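PDB 3K6O: NigD-like protein from Bacteroides vulgatus ATCC 8482, which is of unknown function but combines an OB domain with a beta-sandwich domain and is probably exported as a lipoprotein. Local coordinates for residues A[111-115]-A[201-207]; A[133-137]-A[170-174]; A[147-153]-A[184-190]. All blocks are in the same frame, centred on the assembly; numbering follows the deposited sequence.

Interaction 1: residues A[111-115]-A[201-207]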
loop_
_atom_site.group_PDB
_atom_site.type_symbol
_atom_site.label_atom_id
_atom_site.label_comp_id
_atom_site.label_asym_id
_atom_site.label_seq_id
_atom_site.Cartn_x
_atom_site.Cartn_y
_atom_site.Cartn_z
HETATM N N MSE A 111 -3.804 -7.915 -1.482
HETATM C CA MSE A 111 -4.423 -6.611 -1.440
HETATM C C MSE A 111 -5.220 -6.432 -0.173
HETATM O O MSE A 111 -6.035 -7.271 0.157
HETATM C CB MSE A 111 -5.330 -6.372 -2.644
HETATM C CG MSE A 111 -6.051 -4.959 -2.586
HETATM SE SE MSE A 111 -7.499 -4.944 -3.933
HETATM C CE MSE A 111 -6.322 -5.102 -5.395
ATOM N N TRP A 112 -5.007 -5.309 0.508
ATOM C CA TRP A 112 -5.781 -5.000 1.697
ATOM C C TRP A 112 -5.772 -3.507 1.963
ATOM O O TRP A 112 -4.779 -2.832 1.698
ATOM C CB TRP A 112 -5.246 -5.767 2.915
ATOM C CG TRP A 112 -4.002 -5.193 3.534
ATOM C CD1 TRP A 112 -3.931 -4.472 4.662
ATOM C CD2 TRP A 112 -2.658 -5.324 3.052
ATOM N NE1 TRP A 112 -2.623 -4.162 4.948
ATOM C CE2 TRP A 112 -1.824 -4.659 3.956
ATOM C CE3 TRP A 112 -2.082 -5.952 1.946
ATOM C CZ2 TRP A 112 -0.437 -4.571 3.783
ATOM C CZ3 TRP A 112 -0.682 -5.881 1.783
ATOM C CH2 TRP A 112 0.116 -5.204 2.700
ATOM N N PRO A 113 -6.881 -2.983 2.482
ATOM C CA PRO A 113 -6.897 -1.602 2.941
ATOM C C PRO A 113 -6.419 -1.489 4.370
ATOM O O PRO A 113 -6.598 -2.408 5.157
ATOM C CB PRO A 113 -8.384 -1.232 2.874
ATOM C CG PRO A 113 -9.098 -2.512 3.180
ATOM C CD PRO A 113 -8.196 -3.638 2.635
ATOM N N SER A 114 -5.834 -0.351 4.679
ATOM C CA SER A 114 -5.568 0.093 6.015
ATOM C C SER A 114 -6.305 1.435 6.174
ATOM O O SER A 114 -6.982 1.885 5.248
ATOM C CB SER A 114 -4.066 0.320 6.178
ATOM O OG SER A 114 -3.637 1.305 5.250
ATOM N N ASP A 115 -6.113 2.105 7.306
ATOM C CA ASP A 115 -6.819 3.360 7.568
ATOM C C ASP A 115 -6.565 4.370 6.475
ATOM O O ASP A 115 -7.462 5.137 6.167
ATOM C CB ASP A 115 -6.440 3.979 8.938
ATOM C CG ASP A 115 -7.487 5.033 9.452
ATOM O OD1 ASP A 115 -8.711 4.741 9.456
ATOM O OD2 ASP A 115 -7.068 6.162 9.858
ATOM N N TYR A 201 -12.798 -7.306 -5.453
ATOM C CA TYR A 201 -12.390 -7.486 -4.069
ATOM C C TYR A 201 -13.334 -6.605 -3.237
ATOM O O TYR A 201 -13.558 -5.452 -3.609
ATOM C CB TYR A 201 -10.941 -7.054 -3.873
ATOM C CG TYR A 201 -9.921 -8.001 -4.434
ATOM C CD1 TYR A 201 -9.818 -8.224 -5.817
ATOM C CD2 TYR A 201 -9.027 -8.675 -3.590
ATOM C CE1 TYR A 201 -8.876 -9.100 -6.328
ATOM C CE2 TYR A 201 -8.062 -9.547 -4.105
ATOM C CZ TYR A 201 -8.009 -9.748 -5.471
ATOM O OH TYR A 201 -7.076 -10.590 -5.989
ATOM N N ILE A 202 -13.893 -7.150 -2.157
ATOM C CA ILE A 202 -14.819 -6.429 -1.288
ATOM C C ILE A 202 -14.176 -6.376 0.107
ATOM O O ILE A 202 -13.791 -7.411 0.655
ATOM C CB ILE A 202 -16.213 -7.135 -1.192
ATOM C CG1 ILE A 202 -16.837 -7.245 -2.591
ATOM C CG2 ILE A 202 -17.135 -6.375 -0.267
ATOM C CD1 ILE A 202 -18.037 -8.249 -2.753
ATOM N N PHE A 203 -14.035 -5.180 0.661
ATOM C CA PHE A 203 -13.604 -5.026 2.052
ATOM C C PHE A 203 -14.614 -4.175 2.807
ATOM O O PHE A 203 -14.830 -3.017 2.453
ATOM C CB PHE A 203 -12.249 -4.337 2.115
ATOM C CG PHE A 203 -11.182 -5.016 1.301
ATOM C CD1 PHE A 203 -10.479 -6.101 1.815
ATOM C CD2 PHE A 203 -10.892 -4.577 0.014
ATOM C CE1 PHE A 203 -9.475 -6.739 1.063
ATOM C CE2 PHE A 203 -9.882 -5.204 -0.745
ATOM C CZ PHE A 203 -9.181 -6.281 -0.219
ATOM N N SER A 204 -15.203 -4.711 3.871
ATOM C CA SER A 204 -16.136 -3.924 4.662
ATOM C C SER A 204 -15.397 -2.997 5.606
ATOM O O SER A 204 -14.251 -3.267 5.988
ATOM C CB SER A 204 -17.073 -4.836 5.463
ATOM O OG SER A 204 -16.332 -5.598 6.385
ATOM N N TYR A 205 -16.036 -1.876 5.926
ATOM C CA TYR A 205 -15.547 -0.936 6.940
ATOM C C TYR A 205 -16.489 -1.100 8.118
ATOM O O TYR A 205 -17.683 -1.323 7.895
ATOM C CB TYR A 205 -15.634 0.496 6.427
ATOM C CG TYR A 205 -14.672 0.859 5.343
ATOM C CD1 TYR A 205 -13.584 0.065 5.026
ATOM C CD2 TYR A 205 -14.813 2.056 4.659
ATOM C CE1 TYR A 205 -12.686 0.439 4.047
ATOM C CE2 TYR A 205 -13.920 2.440 3.684
ATOM C CZ TYR A 205 -12.848 1.647 3.387
ATOM O OH TYR A 205 -11.933 2.078 2.456
ATOM N N PRO A 206 -15.986 -0.982 9.371
ATOM C CA PRO A 206 -14.615 -0.650 9.776
ATOM C C PRO A 206 -13.639 -1.815 9.607
ATOM O O PRO A 206 -14.056 -2.985 9.512
ATOM C CB PRO A 206 -14.759 -0.317 11.258
ATOM C CG PRO A 206 -15.913 -1.154 11.680
ATOM C CD PRO A 206 -16.869 -1.172 10.529
ATOM N N LEU A 207 -12.358 -1.484 9.564
ATOM C CA LEU A 207 -11.304 -2.482 9.533
ATOM C C LEU A 207 -10.963 -2.901 10.974
ATOM O O LEU A 207 -10.654 -2.038 11.816
ATOM C CB LEU A 207 -10.069 -1.905 8.866
ATOM C CG LEU A 207 -10.373 -1.300 7.468
ATOM C CD1 LEU A 207 -9.127 -0.633 6.868
ATOM C CD2 LEU A 207 -10.967 -2.334 6.546
#

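Interaction 2: residues A[133-137]-A[170-174]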
loop_
_atom_site.group_PDB
_atom_site.type_symbol
_atom_site.label_atom_id
_atom_site.label_comp_id
_atom_site.label_asym_id
_atom_site.label_seq_id
_atom_site.Cartn_x
_atom_site.Cartn_y
_atom_site.Cartn_z
ATOM N N ILE A 133 2.799 0.614 -15.212
ATOM C CA ILE A 133 1.957 1.411 -14.302
ATOM C C ILE A 133 0.800 0.574 -13.726
ATOM O O ILE A 133 0.124 -0.181 -14.447
ATOM C CB ILE A 133 1.367 2.686 -15.019
ATOM C CG1 ILE A 133 0.537 2.343 -16.269
ATOM C CG2 ILE A 133 2.476 3.615 -15.450
ATOM C CD1 ILE A 133 -0.150 3.583 -16.915
ATOM N N LEU A 134 0.643 0.658 -12.419
ATOM C CA LEU A 134 -0.556 0.225 -11.732
ATOM C C LEU A 134 -1.263 1.458 -11.118
ATOM O O LEU A 134 -0.716 2.113 -10.229
ATOM C CB LEU A 134 -0.210 -0.782 -10.640
ATOM C CG LEU A 134 -1.426 -1.452 -9.971
ATOM C CD1 LEU A 134 -2.179 -2.398 -10.936
ATOM C CD2 LEU A 134 -1.040 -2.191 -8.703
ATOM N N ASN A 135 -2.491 1.743 -11.560
ATOM C CA ASN A 135 -3.287 2.823 -10.970
ATOM C C ASN A 135 -4.571 2.337 -10.255
ATOM O O ASN A 135 -5.138 1.271 -10.555
ATOM C CB ASN A 135 -3.696 3.812 -12.054
ATOM C CG ASN A 135 -2.562 4.672 -12.541
ATOM O OD1 ASN A 135 -2.067 4.517 -13.682
ATOM N ND2 ASN A 135 -2.159 5.586 -11.729
ATOM N N LEU A 136 -5.020 3.144 -9.326
ATOM C CA LEU A 136 -6.293 2.967 -8.618
ATOM C C LEU A 136 -7.160 4.140 -9.002
ATOM O O LEU A 136 -6.820 5.294 -8.725
ATOM C CB LEU A 136 -6.094 2.978 -7.106
ATOM C CG LEU A 136 -7.314 2.620 -6.241
ATOM C CD1 LEU A 136 -7.796 1.199 -6.538
ATOM C CD2 LEU A 136 -6.983 2.797 -4.771
ATOM N N VAL A 137 -8.250 3.854 -9.711
ATOM C CA VAL A 137 -8.973 4.900 -10.361
ATOM C C VAL A 137 -10.394 4.958 -9.887
ATOM O O VAL A 137 -10.967 3.951 -9.501
ATOM C CB VAL A 137 -8.933 4.674 -11.872
ATOM C CG1 VAL A 137 -7.470 4.372 -12.325
ATOM C CG2 VAL A 137 -9.897 3.560 -12.241
ATOM N N VAL A 170 2.877 -1.343 -3.701
ATOM C CA VAL A 170 2.466 0.035 -3.800
ATOM C C VAL A 170 1.351 0.288 -2.776
ATOM O O VAL A 170 0.561 -0.633 -2.430
ATOM C CB VAL A 170 1.963 0.351 -5.227
ATOM C CG1 VAL A 170 0.810 -0.550 -5.536
ATOM C CG2 VAL A 170 1.505 1.792 -5.355
ATOM N N SER A 171 1.303 1.529 -2.290
ATOM C CA SER A 171 0.259 1.984 -1.389
ATOM C C SER A 171 -0.433 3.154 -2.047
ATOM O O SER A 171 0.235 4.109 -2.404
ATOM C CB SER A 171 0.830 2.431 -0.055
ATOM O OG SER A 171 1.215 1.324 0.721
ATOM N N PHE A 172 -1.759 3.051 -2.231
ATOM C CA PHE A 172 -2.572 4.117 -2.772
ATOM C C PHE A 172 -3.221 4.856 -1.652
ATOM O O PHE A 172 -3.880 4.254 -0.861
ATOM C CB PHE A 172 -3.651 3.519 -3.655
ATOM C CG PHE A 172 -3.095 2.756 -4.839
ATOM C CD1 PHE A 172 -2.695 3.435 -5.970
ATOM C CD2 PHE A 172 -2.972 1.372 -4.807
ATOM C CE1 PHE A 172 -2.186 2.766 -7.054
ATOM C CE2 PHE A 172 -2.466 0.666 -5.904
ATOM C CZ PHE A 172 -2.060 1.375 -7.022
ATOM N N LYS A 173 -3.049 6.167 -1.579
ATOM C CA LYS A 173 -3.760 6.958 -0.601
ATOM C C LYS A 173 -5.253 6.963 -0.873
ATOM O O LYS A 173 -5.690 7.362 -1.960
ATOM C CB LYS A 173 -3.245 8.401 -0.557
ATOM C CG LYS A 173 -1.941 8.549 0.211
ATOM C CD LYS A 173 -1.570 10.029 0.472
ATOM C CE LYS A 173 -2.422 10.640 1.629
ATOM N NZ LYS A 173 -2.385 9.764 2.846
ATOM N N LEU A 174 -6.032 6.559 0.125
ATOM C CA LEU A 174 -7.492 6.416 -0.048
ATOM C C LEU A 174 -8.264 7.747 0.011
ATOM O O LEU A 174 -9.282 7.932 -0.683
ATOM C CB LEU A 174 -8.035 5.410 0.939
ATOM C CG LEU A 174 -7.782 3.932 0.546
ATOM C CD1 LEU A 174 -8.151 2.957 1.685
ATOM C CD2 LEU A 174 -8.529 3.528 -0.740
#

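Interaction 3: residues A[147-153]-A[184-190]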
loop_
_atom_site.group_PDB
_atom_site.type_symbol
_atom_site.label_atom_id
_atom_site.label_comp_id
_atom_site.label_asym_id
_atom_site.label_seq_id
_atom_site.Cartn_x
_atom_site.Cartn_y
_atom_site.Cartn_z
ATOM N N ASP A 147 -25.133 1.774 -3.042
ATOM C CA ASP A 147 -24.986 0.712 -2.029
ATOM C C ASP A 147 -24.177 1.081 -0.799
ATOM O O ASP A 147 -23.934 0.230 0.048
ATOM C CB ASP A 147 -24.402 -0.561 -2.677
ATOM C CG ASP A 147 -22.971 -0.374 -3.190
ATOM O OD1 ASP A 147 -22.383 0.720 -3.008
ATOM O OD2 ASP A 147 -22.424 -1.336 -3.766
ATOM N N GLY A 148 -23.731 2.331 -0.712
ATOM C CA GLY A 148 -22.904 2.798 0.421
ATOM C C GLY A 148 -21.441 2.361 0.457
ATOM O O GLY A 148 -20.749 2.621 1.448
ATOM N N TYR A 149 -20.968 1.697 -0.593
ATOM C CA TYR A 149 -19.575 1.293 -0.721
ATOM C C TYR A 149 -18.869 2.242 -1.671
ATOM O O TYR A 149 -19.465 2.719 -2.614
ATOM C CB TYR A 149 -19.447 -0.121 -1.296
ATOM C CG TYR A 149 -19.581 -1.247 -0.294
ATOM C CD1 TYR A 149 -20.814 -1.599 0.223
ATOM C CD2 TYR A 149 -18.471 -1.971 0.115
ATOM C CE1 TYR A 149 -20.929 -2.643 1.139
ATOM C CE2 TYR A 149 -18.577 -2.979 1.021
ATOM C CZ TYR A 149 -19.792 -3.318 1.542
ATOM O OH TYR A 149 -19.871 -4.335 2.454
ATOM N N ALA A 150 -17.573 2.450 -1.443
ATOM C CA ALA A 150 -16.704 3.092 -2.396
ATOM C C ALA A 150 -16.439 2.096 -3.517
ATOM O O ALA A 150 -16.135 0.954 -3.242
ATOM C CB ALA A 150 -15.381 3.467 -1.718
ATOM N N HIS A 151 -16.511 2.552 -4.766
ATOM C CA HIS A 151 -16.157 1.755 -5.920
ATOM C C HIS A 151 -14.949 2.327 -6.699
ATOM O O HIS A 151 -15.013 3.427 -7.270
ATOM C CB HIS A 151 -17.369 1.641 -6.843
ATOM C CG HIS A 151 -18.560 1.028 -6.188
ATOM N ND1 HIS A 151 -18.937 -0.286 -6.397
ATOM C CD2 HIS A 151 -19.463 1.545 -5.315
ATOM C CE1 HIS A 151 -20.027 -0.540 -5.696
ATOM N NE2 HIS A 151 -20.367 0.548 -5.029
ATOM N N LEU A 152 -13.860 1.563 -6.694
ATOM C CA LEU A 152 -12.578 1.915 -7.328
ATOM C C LEU A 152 -12.134 0.774 -8.240
ATOM O O LEU A 152 -12.599 -0.404 -8.098
ATOM C CB LEU A 152 -11.501 2.153 -6.256
ATOM C CG LEU A 152 -11.801 3.251 -5.263
ATOM C CD1 LEU A 152 -10.755 3.318 -4.112
ATOM C CD2 LEU A 152 -12.028 4.613 -5.930
ATOM N N GLU A 153 -11.206 1.079 -9.151
ATOM C CA GLU A 153 -10.691 0.027 -10.017
ATOM C C GLU A 153 -9.202 0.094 -10.082
ATOM O O GLU A 153 -8.624 1.170 -10.134
ATOM C CB GLU A 153 -11.297 0.110 -11.429
ATOM C CG GLU A 153 -12.819 0.335 -11.476
ATOM C CD GLU A 153 -13.388 0.296 -12.909
ATOM O OE1 GLU A 153 -12.583 0.046 -13.846
ATOM O OE2 GLU A 153 -14.615 0.535 -13.076
ATOM N N LEU A 184 -19.093 5.553 4.573
ATOM C CA LEU A 184 -18.798 4.350 3.742
ATOM C C LEU A 184 -18.954 3.034 4.507
ATOM O O LEU A 184 -18.411 2.858 5.593
ATOM C CB LEU A 184 -17.406 4.405 3.096
ATOM C CG LEU A 184 -17.157 5.578 2.144
ATOM C CD1 LEU A 184 -15.650 5.666 1.817
ATOM C CD2 LEU A 184 -18.022 5.531 0.862
ATOM N N LYS A 185 -19.700 2.124 3.903
ATOM C CA LYS A 185 -19.868 0.765 4.401
ATOM C C LYS A 185 -18.645 -0.115 4.104
ATOM O O LYS A 185 -18.494 -1.195 4.696
ATOM C CB LYS A 185 -21.089 0.127 3.743
ATOM C CG LYS A 185 -22.437 0.652 4.219
ATOM C CD LYS A 185 -23.577 -0.191 3.557
ATOM C CE LYS A 185 -24.985 0.296 3.955
ATOM N NZ LYS A 185 -26.075 -0.773 3.815
ATOM N N GLY A 186 -17.816 0.331 3.155
ATOM C CA GLY A 186 -16.624 -0.416 2.744
ATOM C C GLY A 186 -16.149 -0.005 1.362
ATOM O O GLY A 186 -16.580 0.996 0.836
ATOM N N ILE A 187 -15.264 -0.790 0.778
ATOM C CA ILE A 187 -14.696 -0.473 -0.508
ATOM C C ILE A 187 -14.710 -1.706 -1.384
ATOM O O ILE A 187 -14.503 -2.819 -0.909
ATOM C CB ILE A 187 -13.280 0.103 -0.345
ATOM C CG1 ILE A 187 -12.688 0.531 -1.650
ATOM C CG2 ILE A 187 -12.278 -0.905 0.261
ATOM C CD1 ILE A 187 -11.274 1.143 -1.367
ATOM N N LYS A 188 -14.999 -1.493 -2.654
ATOM C CA LYS A 188 -14.996 -2.544 -3.674
ATOM C C LYS A 188 -13.981 -2.163 -4.740
ATOM O O LYS A 188 -13.998 -1.031 -5.236
ATOM C CB LYS A 188 -16.375 -2.676 -4.280
ATOM C CG LYS A 188 -17.445 -3.114 -3.287
ATOM C CD LYS A 188 -18.787 -3.444 -3.957
ATOM C CE LYS A 188 -19.819 -4.018 -2.937
ATOM N NZ LYS A 188 -21.175 -4.255 -3.550
ATOM N N VAL A 189 -13.081 -3.086 -5.052
ATOM C CA VAL A 189 -12.002 -2.849 -5.975
ATOM C C VAL A 189 -12.014 -3.857 -7.145
ATOM O O VAL A 189 -11.877 -5.060 -6.930
ATOM C CB VAL A 189 -10.625 -2.913 -5.284
ATOM C CG1 VAL A 189 -9.476 -2.627 -6.315
ATOM C CG2 VAL A 189 -10.573 -1.922 -4.094
ATOM N N LEU A 190 -12.193 -3.353 -8.364
ATOM C CA LEU A 190 -12.246 -4.200 -9.550
ATOM C C LEU A 190 -10.847 -4.468 -10.091
ATOM O O LEU A 190 -10.027 -3.544 -10.224
ATOM C CB LEU A 190 -13.089 -3.563 -10.673
ATOM C CG LEU A 190 -14.610 -3.754 -10.635
ATOM C CD1 LEU A 190 -15.303 -2.760 -11.572
ATOM C CD2 LEU A 190 -15.046 -5.208 -10.998
#

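Interaction 1: residues A[111-115]-A[201-207]
Phe203 offers one ring face to Pro113 and one edge to Met111, while the ring of Tyr201 receives Met111 on a face. Pro113 CD rests 3.5 Å from the centroid of the Phe203 ring, nearly above its middle. This is a CH-pi contact in which the methylene beside the proline nitrogen lies on the pi cloud, and Pro113 CG extends it toward the stem of the side chain, 3.8 Å from Phe203 CB. Met111, present as selenomethionine, works differently. Its SE sits in the plane of the Phe203 ring, 4.0 Å from CE2, and at the same time over a face of Tyr201, 4.3 Å from that ring's centroid and 27° off the normal. One selenium therefore makes two Met-aromatic contacts, edge-on to one ring and face-on to the next. It gets there because the chain is extended as far as SE (CG opposite the backbone nitrogen, chi1 178°), which carries SE to the facing rings, and bends only at the terminal methyl.

Leu207, in the loop after strand 201-204, adds a second apolar neighbour to the proline. Leu207 CD1 reaches Pro113 O at 3.5 Å, and Leu207 CD2 comes within 3.9 Å of Pro113 CG.

No hydrogen bond joins the two segments. The axes of strands 111-113 and 201-204 come within 8.4 Å and cross at -27°, as expected where the layers of a beta sandwich pack face to face. Each strand has its own sheet partner: Trp112 pairs by backbone bonds with Asn119 of strand 117-125, while Tyr201 and Phe203 pair with Val189 and Ile187 of strand 186-191. Met111 also touches Leu118 and Val120 on its own side and Val189 and Leu154 on the other, carrying the apolar layer deeper between the strands.

Interaction 2: residues A[133-137]-A[170-174]
Leu136 lies across one face of the Phe172 ring, a contact in the apolar interior of the C-terminal beta sandwich, where strands 133-137 and 170-173 face each other with no hydrogen bond between them. Their axes come within 8.4 Å and cross at -27°, so the side chains, rather than the backbones, fill the space.

Phe172 is the residue round which the others pack. Leu136 CB stands 3.6 Å above the ring plane, offset toward the rim, and makes a CH-pi contact. On the opposite face, Val170 CG2 of the phenylalanine's own strand lies 4.0 Å from the plane, also toward the rim. The ring is thus clasped between an aliphatic group from each strand. Leu136 then bends over the ring's stem: with CG pointing away from its backbone nitrogen (chi1 -172°), CD2 comes to 3.6 Å from Phe172 CB, and the two side chains cross obliquely.

Leu134 meets the same ring quite differently, at about a right angle. Its CD2 touches the far end of the ring at CZ, and also reaches Val170 CG1 at 4.0 Å, linking the two residues of the facing strand. Farther along, the methyls of Leu136 and Leu174 make a looser approach.

Leu154 and Gln88 also touch Phe172, while Leu136 packs on Leu152 and Leu118, so neighbouring strands add to the wall round this buried cluster. At the edge of the ring, in its plane, lies Leu134 O, 3.6 Å from both Phe172 CZ and Phe172 CE1.

Interaction 3: residues A[147-153]-A[184-190]
Ala150 and Ile187 mark the tight part of this contact, a parallel beta ladder within a sheet of the C-terminal beta-sandwich domain whose strand axes approach to 4.4 Å. Lys188 is tied to strand 149-153 by both backbone N and O, the usual parallel pattern: N donates to Ala150 O at 2.8 Å, and O accepts from Leu152 N almost straight (178°). Ala150 N to Gly186 O and Leu190 N to Leu152 O extend the pattern. On the buried face, Leu152 CD1 meets Ile187 CD1 at 3.5 Å.

The face bearing Tyr149, His151 and Lys188 is more open and polar. The Tyr149 ring lies over the backbone at Gly186, with Lys185 CB on that same side, and the extended chain of Lys188 crosses its other face, CE making a CH-pi contact and NZ a cation-pi contact 4.8 Å from the centroid. Lys188 NZ then reaches Asp147 OD2 at 3.2 Å, a salt bridge on the carboxylate's anti side.

Asp147 OD1 serves two donors: His151 NE2 at 2.9 Å, on the syn side and in the imidazole plane, and Tyr149 N at 3.0 Å, from above the carboxylate plane, closing an Asx turn. With an alanine in place of Asp147, Lys188 would probably lose its salt-bridge mate, the Asx turn its side-chain acceptor, and the His151 ring the bond that fixes its rotation.

At the other end of this face, Glu153 lies alongside Leu190 and pairs with Arg155. The ladder is flanked by antiparallel neighbours, strand 133-139 beside 149-157 and strand 199-204 beside 186-191.

Overall arrangement
Interactions 1 and 2 are packing between facing strands of the sandwich; interaction 3 is pairing within a sheet, and its ladder is parallel. Interaction 2 is the most buried, almost wholly aliphatic around one aromatic ring. Interaction 1, partly buried, adds selenium-aromatic contacts, while interaction 3 has one apolar face and a more polar, partly exposed face of charged and aromatic side chains, with Leu190 among them. The three share elements: Val137 N bonds to Glu153 O, so a strand of interaction 2 borders the ladder on one flank, and strand 199-204 of interaction 1 continues the same sheet on the other. Leu174 touches both Tyr205 and Ile187, joining all three contacts.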